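Local coordinates for protein threonine synthase (Brucella melitensis bv. 1, PDB 4F4F) that probably catalyses the pyridoxal-phosphate-dependent conversion of O-phospho-L-homoserine and water to L-threonine and phosphate, the last step of threonine biosynthesis, at residues 129-143 with 157-169. Sequence-based numbering, arbitrary orientation.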
ATOM      1  N   ASP A 129      12.400   7.485  10.580  1.00 16.31           N
ATOM      2  CA  ASP A 129      13.068   8.652  11.200  1.00 17.14           C
ATOM      3  C   ASP A 129      13.731   8.256  12.534  1.00 16.96           C
ATOM      4  O   ASP A 129      14.844   8.675  12.851  1.00 17.26           O
ATOM      5  CB  ASP A 129      12.029   9.742  11.425  1.00 18.07           C
ATOM      6  CG  ASP A 129      12.563  11.137  11.222  1.00 19.31           C
ATOM      7  OD1 ASP A 129      13.335  11.383  10.277  1.00 19.93           O
ATOM      8  OD2 ASP A 129      12.116  12.019  11.964  1.00 20.61           O
ATOM      9  N   TYR A 130      13.042   7.397  13.273  1.00 16.43           N
ATOM     10  CA  TYR A 130      13.496   6.931  14.564  1.00 16.63           C
ATOM     11  C   TYR A 130      14.703   6.001  14.397  1.00 15.60           C
ATOM     12  O   TYR A 130      15.713   6.159  15.097  1.00 15.21           O
ATOM     13  CB  TYR A 130      12.366   6.235  15.357  1.00 17.12           C
ATOM     14  CG  TYR A 130      12.872   5.699  16.658  1.00 18.25           C
ATOM     15  CD1 TYR A 130      13.383   4.409  16.730  1.00 18.78           C
ATOM     16  CD2 TYR A 130      12.912   6.497  17.805  1.00 19.49           C
ATOM     17  CE1 TYR A 130      13.881   3.908  17.921  1.00 19.81           C
ATOM     18  CE2 TYR A 130      13.422   6.005  19.001  1.00 20.22           C
ATOM     19  CZ  TYR A 130      13.908   4.707  19.040  1.00 20.30           C
ATOM     20  OH  TYR A 130      14.449   4.168  20.200  1.00 21.60           O
ATOM     21  N   VAL A 131      14.602   5.039  13.479  1.00 14.47           N
ATOM     22  CA  VAL A 131      15.713   4.109  13.248  1.00 14.27           C
ATOM     23  C   VAL A 131      16.989   4.829  12.779  1.00 14.59           C
ATOM     24  O   VAL A 131      18.102   4.530  13.258  1.00 14.87           O
ATOM     25  CB  VAL A 131      15.309   3.001  12.251  1.00 13.94           C
ATOM     26  CG1 VAL A 131      16.537   2.237  11.785  1.00 14.06           C
ATOM     27  CG2 VAL A 131      14.225   2.117  12.868  1.00 13.42           C
ATOM     28  N   LEU A 132      16.838   5.763  11.834  1.00 14.29           N
ATOM     29  CA  LEU A 132      17.948   6.579  11.351  1.00 14.94           C
ATOM     30  C   LEU A 132      18.596   7.376  12.499  1.00 15.75           C
ATOM     31  O   LEU A 132      19.802   7.340  12.653  1.00 16.10           O
ATOM     32  CB  LEU A 132      17.475   7.537  10.238  1.00 14.79           C
ATOM     33  CG  LEU A 132      17.048   6.904   8.898  1.00 14.36           C
ATOM     34  CD1 LEU A 132      16.369   7.950   8.002  1.00 14.42           C
ATOM     35  CD2 LEU A 132      18.248   6.287   8.159  1.00 14.45           C
ATOM     36  N   ALA A 133      17.796   8.082  13.291  1.00 16.35           N
ATOM     37  CA  ALA A 133      18.316   8.829  14.448  1.00 17.44           C
ATOM     38  C   ALA A 133      19.118   7.928  15.362  1.00 18.02           C
ATOM     39  O   ALA A 133      20.196   8.315  15.829  1.00 18.42           O
ATOM     40  CB  ALA A 133      17.194   9.481  15.259  1.00 17.62           C
ATOM     41  N   GLN A 134      18.579   6.748  15.656  1.00 18.05           N
ATOM     42  CA  GLN A 134      19.245   5.841  16.597  1.00 19.41           C
ATOM     43  C   GLN A 134      20.610   5.402  16.090  1.00 19.51           C
ATOM     44  O   GLN A 134      21.473   5.075  16.905  1.00 19.15           O
ATOM     45  CB  GLN A 134      18.380   4.607  16.951  1.00 20.40           C
ATOM     46  CG  GLN A 134      17.212   4.912  17.893  1.00 21.89           C
ATOM     47  CD  GLN A 134      17.595   5.469  19.276  1.00 24.32           C
ATOM     48  OE1 GLN A 134      17.178   6.599  19.682  1.00 27.20           O
ATOM     49  NE2 GLN A 134      18.378   4.695  20.022  1.00 26.61           N
ATOM     50  N   ARG A 135      20.812   5.424  14.769  1.00 19.31           N
ATOM     51  CA  ARG A 135      22.095   5.058  14.157  1.00 20.98           C
ATOM     52  C   ARG A 135      22.919   6.236  13.718  1.00 20.54           C
ATOM     53  O   ARG A 135      23.939   6.047  13.084  1.00 19.88           O
ATOM     54  CB  ARG A 135      21.859   4.230  12.899  1.00 22.76           C
ATOM     55  CG  ARG A 135      21.184   2.956  13.199  1.00 24.74           C
ATOM     56  CD  ARG A 135      20.903   2.227  11.913  1.00 26.63           C
ATOM     57  NE  ARG A 135      20.190   1.036  12.291  1.00 28.89           N
ATOM     58  CZ  ARG A 135      20.167  -0.082  11.584  1.00 30.92           C
ATOM     59  NH1 ARG A 135      20.865  -0.180  10.451  1.00 31.02           N
ATOM     60  NH2 ARG A 135      19.458  -1.108  12.043  1.00 32.18           N
ATOM     61  N   GLY A 136      22.490   7.446  14.049  1.00 20.33           N
ATOM     62  CA  GLY A 136      23.221   8.643  13.634  1.00 21.12           C
ATOM     63  C   GLY A 136      23.323   8.807  12.133  1.00 21.23           C
ATOM     64  O   GLY A 136      24.340   9.310  11.610  1.00 20.64           O
ATOM     65  N   GLU A 137      22.281   8.355  11.436  1.00 20.85           N
ATOM     66  CA  GLU A 137      22.251   8.395   9.977  1.00 21.99           C
ATOM     67  C   GLU A 137      21.136   9.287   9.498  1.00 21.80           C
ATOM     68  O   GLU A 137      20.231   9.690  10.268  1.00 21.16           O
ATOM     69  CB  GLU A 137      22.030   6.994   9.401  1.00 22.85           C
ATOM     70  CG  GLU A 137      23.273   6.124   9.440  1.00 24.66           C
ATOM     71  CD  GLU A 137      22.975   4.698   9.057  1.00 25.27           C
ATOM     72  OE1 GLU A 137      21.938   4.474   8.420  1.00 27.31           O
ATOM     73  OE2 GLU A 137      23.766   3.803   9.403  1.00 27.45           O
ATOM     74  N   ARG A 138      21.209   9.580   8.208  1.00 25.82           N
ATOM     75  CA  ARG A 138      20.182  10.306   7.503  1.00 24.60           C
ATOM     76  C   ARG A 138      19.908   9.507   6.240  1.00 22.74           C
ATOM     77  O   ARG A 138      20.644   8.564   5.925  1.00 22.97           O
ATOM     78  CB  ARG A 138      20.664  11.721   7.152  1.00 26.20           C
ATOM     79  CG  ARG A 138      21.186  12.508   8.358  1.00 29.18           C
ATOM     80  CD  ARG A 138      21.418  13.975   8.046  1.00 31.28           C
ATOM     81  NE  ARG A 138      20.204  14.481   7.430  1.00 31.45           N
ATOM     82  CZ  ARG A 138      19.174  15.009   8.085  1.00 32.42           C
ATOM     83  NH1 ARG A 138      19.207  15.167   9.405  1.00 35.31           N
ATOM     84  NH2 ARG A 138      18.102  15.385   7.402  1.00 32.04           N
ATOM     85  N   ALA A 139      18.836   9.854   5.547  1.00 20.56           N
ATOM     86  CA  ALA A 139      18.532   9.212   4.253  1.00 19.66           C
ATOM     87  C   ALA A 139      17.998  10.226   3.248  1.00 18.48           C
ATOM     88  O   ALA A 139      17.364  11.209   3.625  1.00 18.13           O
ATOM     89  CB  ALA A 139      17.540   8.076   4.421  1.00 18.89           C
ATOM     90  N   THR A 140      18.218   9.937   1.966  1.00 18.31           N
ATOM     91  CA  THR A 140      17.675  10.708   0.865  1.00 17.14           C
ATOM     92  C   THR A 140      16.658   9.768   0.195  1.00 16.87           C
ATOM     93  O   THR A 140      17.035   8.768  -0.410  1.00 17.96           O
ATOM     94  CB  THR A 140      18.795  11.127  -0.112  1.00 17.79           C
ATOM     95  OG1 THR A 140      19.786  11.903   0.588  1.00 18.52           O
ATOM     96  CG2 THR A 140      18.224  11.930  -1.283  1.00 16.72           C
ATOM     97  N   ILE A 141      15.375  10.057   0.384  1.00 16.16           N
ATOM     98  CA  ILE A 141      14.281   9.251  -0.206  1.00 15.90           C
ATOM     99  C   ILE A 141      14.065   9.702  -1.631  1.00 15.12           C
ATOM    100  O   ILE A 141      13.891  10.898  -1.879  1.00 15.25           O
ATOM    101  CB  ILE A 141      12.951   9.412   0.562  1.00 15.81           C
ATOM    102  CG1 ILE A 141      13.165   9.196   2.092  1.00 16.40           C
ATOM    103  CG2 ILE A 141      11.875   8.479  -0.033  1.00 15.42           C
ATOM    104  CD1 ILE A 141      13.479   7.780   2.490  1.00 17.51           C
ATOM    105  N   VAL A 142      14.085   8.769  -2.575  1.00 15.24           N
ATOM    106  CA  VAL A 142      13.915   9.141  -3.983  1.00 15.26           C
ATOM    107  C   VAL A 142      12.873   8.224  -4.631  1.00 15.28           C
ATOM    108  O   VAL A 142      12.921   7.025  -4.442  1.00 16.79           O
ATOM    109  CB  VAL A 142      15.269   9.112  -4.752  1.00 16.36           C
ATOM    110  CG1 VAL A 142      15.052   9.569  -6.185  1.00 16.30           C
ATOM    111  CG2 VAL A 142      16.309  10.042  -4.098  1.00 16.81           C
ATOM    112  N   GLY A 143      11.885   8.791  -5.314  1.00 14.70           N
ATOM    113  CA  GLY A 143      10.931   7.999  -6.069  1.00 14.93           C
ATOM    114  C   GLY A 143      10.335   8.713  -7.256  1.00 14.97           C
ATOM    115  O   GLY A 143      10.503   9.926  -7.418  1.00 13.53           O
ATOM    116  N   PHE A 157       6.703  12.037   4.668  1.00 13.57           N
ATOM    117  CA  PHE A 157       8.121  12.350   4.943  1.00 14.21           C
ATOM    118  C   PHE A 157       8.387  13.833   5.136  1.00 14.96           C
ATOM    119  O   PHE A 157       9.400  14.197   5.720  1.00 15.82           O
ATOM    120  CB  PHE A 157       9.034  11.793   3.858  1.00 13.57           C
ATOM    121  CG  PHE A 157       9.261  10.315   3.975  1.00 13.74           C
ATOM    122  CD1 PHE A 157      10.230   9.823   4.825  1.00 14.13           C
ATOM    123  CD2 PHE A 157       8.520   9.419   3.219  1.00 13.50           C
ATOM    124  CE1 PHE A 157      10.473   8.469   4.932  1.00 14.55           C
ATOM    125  CE2 PHE A 157       8.769   8.059   3.310  1.00 14.09           C
ATOM    126  CZ  PHE A 157       9.749   7.585   4.158  1.00 14.61           C
ATOM    127  N   GLY A 158       7.456  14.665   4.675  1.00 15.66           N
ATOM    128  CA  GLY A 158       7.486  16.100   4.911  1.00 16.70           C
ATOM    129  C   GLY A 158       7.651  16.378   6.405  1.00 18.21           C
ATOM    130  O   GLY A 158       6.861  15.949   7.268  1.00 17.98           O
ATOM    131  N   GLY A 159       8.721  17.065   6.742  1.00 18.77           N
ATOM    132  CA  GLY A 159       8.883  17.486   8.117  1.00 20.29           C
ATOM    133  C   GLY A 159       9.491  16.452   9.011  1.00 20.77           C
ATOM    134  O   GLY A 159       9.620  16.717  10.197  1.00 22.65           O
ATOM    135  N   ARG A 160       9.911  15.300   8.481  1.00 19.63           N
ATOM    136  CA  ARG A 160      10.684  14.377   9.281  1.00 20.45           C
ATOM    137  C   ARG A 160      12.088  15.006   9.494  1.00 22.05           C
ATOM    138  O   ARG A 160      12.532  15.868   8.701  1.00 22.93           O
ATOM    139  CB  ARG A 160      10.756  12.968   8.653  1.00 19.35           C
ATOM    140  CG  ARG A 160       9.410  12.293   8.352  1.00 18.75           C
ATOM    141  CD  ARG A 160       8.677  11.742   9.563  1.00 19.20           C
ATOM    142  NE  ARG A 160       8.186  12.791  10.464  1.00 20.27           N
ATOM    143  CZ  ARG A 160       7.051  13.470  10.307  1.00 20.86           C
ATOM    144  NH1 ARG A 160       6.725  14.385  11.209  1.00 22.15           N
ATOM    145  NH2 ARG A 160       6.216  13.245   9.270  1.00 19.92           N
ATOM    146  N   ASP A 161      12.763  14.599  10.558  1.00 22.88           N
ATOM    147  CA  ASP A 161      14.035  15.191  10.915  1.00 25.18           C
ATOM    148  C   ASP A 161      15.218  14.631  10.094  1.00 23.46           C
ATOM    149  O   ASP A 161      16.131  15.374   9.756  1.00 23.87           O
ATOM    150  CB  ASP A 161      14.304  15.010  12.418  1.00 28.11           C
ATOM    151  CG  ASP A 161      13.190  15.617  13.312  1.00 30.92           C
ATOM    152  OD1 ASP A 161      12.526  16.607  12.912  1.00 32.21           O
ATOM    153  OD2 ASP A 161      12.997  15.103  14.442  1.00 33.65           O
ATOM    154  N   ASN A 162      15.193  13.340   9.775  1.00 21.24           N
ATOM    155  CA  ASN A 162      16.389  12.638   9.285  1.00 20.97           C
ATOM    156  C   ASN A 162      16.364  12.249   7.793  1.00 19.59           C
ATOM    157  O   ASN A 162      17.260  11.531   7.330  1.00 19.12           O
ATOM    158  CB  ASN A 162      16.661  11.415  10.165  1.00 21.74           C
ATOM    159  CG  ASN A 162      16.896  11.810  11.617  1.00 23.97           C
ATOM    160  OD1 ASN A 162      16.262  11.305  12.546  1.00 26.57           O
ATOM    161  ND2 ASN A 162      17.757  12.752  11.805  1.00 24.67           N
ATOM    162  N   THR A 163      15.366  12.767   7.075  1.00 18.02           N
ATOM    163  CA  THR A 163      15.158  12.463   5.655  1.00 17.50           C
ATOM    164  C   THR A 163      14.890  13.733   4.851  1.00 17.23           C
ATOM    165  O   THR A 163      14.471  14.761   5.409  1.00 17.53           O
ATOM    166  CB  THR A 163      13.997  11.470   5.428  1.00 16.72           C
ATOM    167  OG1 THR A 163      12.789  11.995   5.998  1.00 17.07           O
ATOM    168  CG2 THR A 163      14.330  10.111   6.032  1.00 17.05           C
ATOM    169  N   ASP A 164      15.267  13.668   3.571  1.00 16.83           N
ATOM    170  CA  ASP A 164      14.889  14.641   2.537  1.00 16.35           C
ATOM    171  C   ASP A 164      14.281  13.759   1.438  1.00 14.98           C
ATOM    172  O   ASP A 164      14.801  12.659   1.139  1.00 14.96           O
ATOM    173  CB  ASP A 164      16.104  15.414   2.018  1.00 17.81           C
ATOM    174  CG  ASP A 164      16.755  16.266   3.107  1.00 20.10           C
ATOM    175  OD1 ASP A 164      16.148  17.264   3.512  1.00 20.70           O
ATOM    176  OD2 ASP A 164      17.853  15.915   3.599  1.00 22.21           O
ATOM    177  N   ILE A 165      13.183  14.217   0.870  1.00 13.74           N
ATOM    178  CA  ILE A 165      12.478  13.443  -0.121  1.00 13.00           C
ATOM    179  C   ILE A 165      12.404  14.169  -1.459  1.00 12.72           C
ATOM    180  O   ILE A 165      12.138  15.386  -1.513  1.00 13.47           O
ATOM    181  CB  ILE A 165      11.086  13.017   0.406  1.00 12.46           C
ATOM    182  CG1 ILE A 165      10.364  12.110  -0.614  1.00 12.18           C
ATOM    183  CG2 ILE A 165      10.288  14.253   0.751  1.00 12.54           C
ATOM    184  CD1 ILE A 165       9.238  11.227  -0.100  1.00 11.96           C
ATOM    185  N   PHE A 166      12.706  13.419  -2.519  1.00 12.67           N
ATOM    186  CA  PHE A 166      12.682  13.903  -3.880  1.00 12.65           C
ATOM    187  C   PHE A 166      11.763  12.971  -4.684  1.00 12.13           C
ATOM    188  O   PHE A 166      12.003  11.764  -4.769  1.00 12.77           O
ATOM    189  CB  PHE A 166      14.103  13.899  -4.497  1.00 13.09           C
ATOM    190  CG  PHE A 166      15.108  14.682  -3.696  1.00 13.85           C
ATOM    191  CD1 PHE A 166      15.577  14.188  -2.489  1.00 14.36           C
ATOM    192  CD2 PHE A 166      15.548  15.922  -4.120  1.00 14.47           C
ATOM    193  CE1 PHE A 166      16.479  14.933  -1.730  1.00 15.54           C
ATOM    194  CE2 PHE A 166      16.444  16.657  -3.376  1.00 15.62           C
ATOM    195  CZ  PHE A 166      16.927  16.164  -2.184  1.00 15.79           C
ATOM    196  N   ILE A 167      10.699  13.544  -5.232  1.00 12.14           N
ATOM    197  CA  ILE A 167       9.765  12.811  -6.067  1.00 11.56           C
ATOM    198  C   ILE A 167       9.780  13.419  -7.460  1.00 11.71           C
ATOM    199  O   ILE A 167       9.568  14.650  -7.639  1.00 11.62           O
ATOM    200  CB  ILE A 167       8.354  12.883  -5.506  1.00 12.00           C
ATOM    201  CG1 ILE A 167       8.258  12.194  -4.121  1.00 12.04           C
ATOM    202  CG2 ILE A 167       7.372  12.299  -6.537  1.00 11.95           C
ATOM    203  CD1 ILE A 167       8.550  10.695  -4.090  1.00 12.22           C
ATOM    204  N   LEU A 168      10.039  12.560  -8.434  1.00 11.83           N
ATOM    205  CA  LEU A 168      10.032  12.932  -9.817  1.00 12.51           C
ATOM    206  C   LEU A 168       8.665  12.551 -10.417  1.00 12.76           C
ATOM    207  O   LEU A 168       8.186  11.409 -10.239  1.00 12.95           O
ATOM    208  CB  LEU A 168      11.159  12.176 -10.550  1.00 13.11           C
ATOM    209  CG  LEU A 168      12.635  12.472 -10.252  1.00 13.00           C
ATOM    210  CD1 LEU A 168      13.043  12.173  -8.817  1.00 13.06           C
ATOM    211  CD2 LEU A 168      13.537  11.736 -11.214  1.00 13.31           C
ATOM    212  N   PHE A 169       8.063  13.496 -11.129  1.00 13.05           N
ATOM    213  CA  PHE A 169       6.800  13.285 -11.825  1.00 13.49           C
ATOM    214  C   PHE A 169       6.821  13.985 -13.178  1.00 13.90           C
ATOM    215  O   PHE A 169       7.602  14.922 -13.378  1.00 13.58           O
ATOM    216  CB  PHE A 169       5.641  13.787 -10.978  1.00 13.91           C
ATOM    217  CG  PHE A 169       5.658  15.263 -10.695  1.00 13.94           C
ATOM    218  CD1 PHE A 169       5.018  16.141 -11.546  1.00 14.82           C
ATOM    219  CD2 PHE A 169       6.242  15.757  -9.539  1.00 13.87           C
ATOM    220  CE1 PHE A 169       5.004  17.484 -11.283  1.00 15.26           C
ATOM    221  CE2 PHE A 169       6.261  17.131  -9.290  1.00 14.44           C
ATOM    222  CZ  PHE A 169       5.637  17.980 -10.157  1.00 15.02           C
TER
HETATM  223  O   HOH W   1      11.983   9.993   7.987  1.00 27.22           O
HETATM  224  O   HOH W   2       9.507  11.766  13.069  1.00 32.09           O
HETATM  225  O   HOH W   3      18.526  13.952   4.881  1.00 27.40           O
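Strands 139-144 and 163-170 are the parallel neighbours of a beta-alpha-beta unit whose crossover is helix 148-157, inside a five-stranded parallel sheet. The ladder runs from A139 N on N162 O through to L168 N on G143 O, with D164 N to A139 O its longest rung at 3.2 Å. On the face carrying A139 and I141, CG1 of I141 lies over the F157 ring, 4.2 Å from its centroid, a CH-pi contact that joins the strand to the end of the crossover helix. With chi1 at -50°, the CG2 branch of I141 turns away from the backbone N and meets I165 CD1 at 3.8 Å. On the other face T140 CG2 reaches F166 CE1, and F166 also stacks on H191. Before the strands, the carboxylate of D129, on helix 117-134, receives two backbone N-H groups: OD2 takes D161 N through its syn lone pair, and OD1 takes N162 N at 2.7 Å. Bent at chi3 (51°), the R138 side chain turns back over N162, one guanidinium face lying over N162 C, offset toward the rim. Both NH1 and NH2 grip D161 O end-on, each at 3.1 Å, from opposite faces of the carbonyl plane.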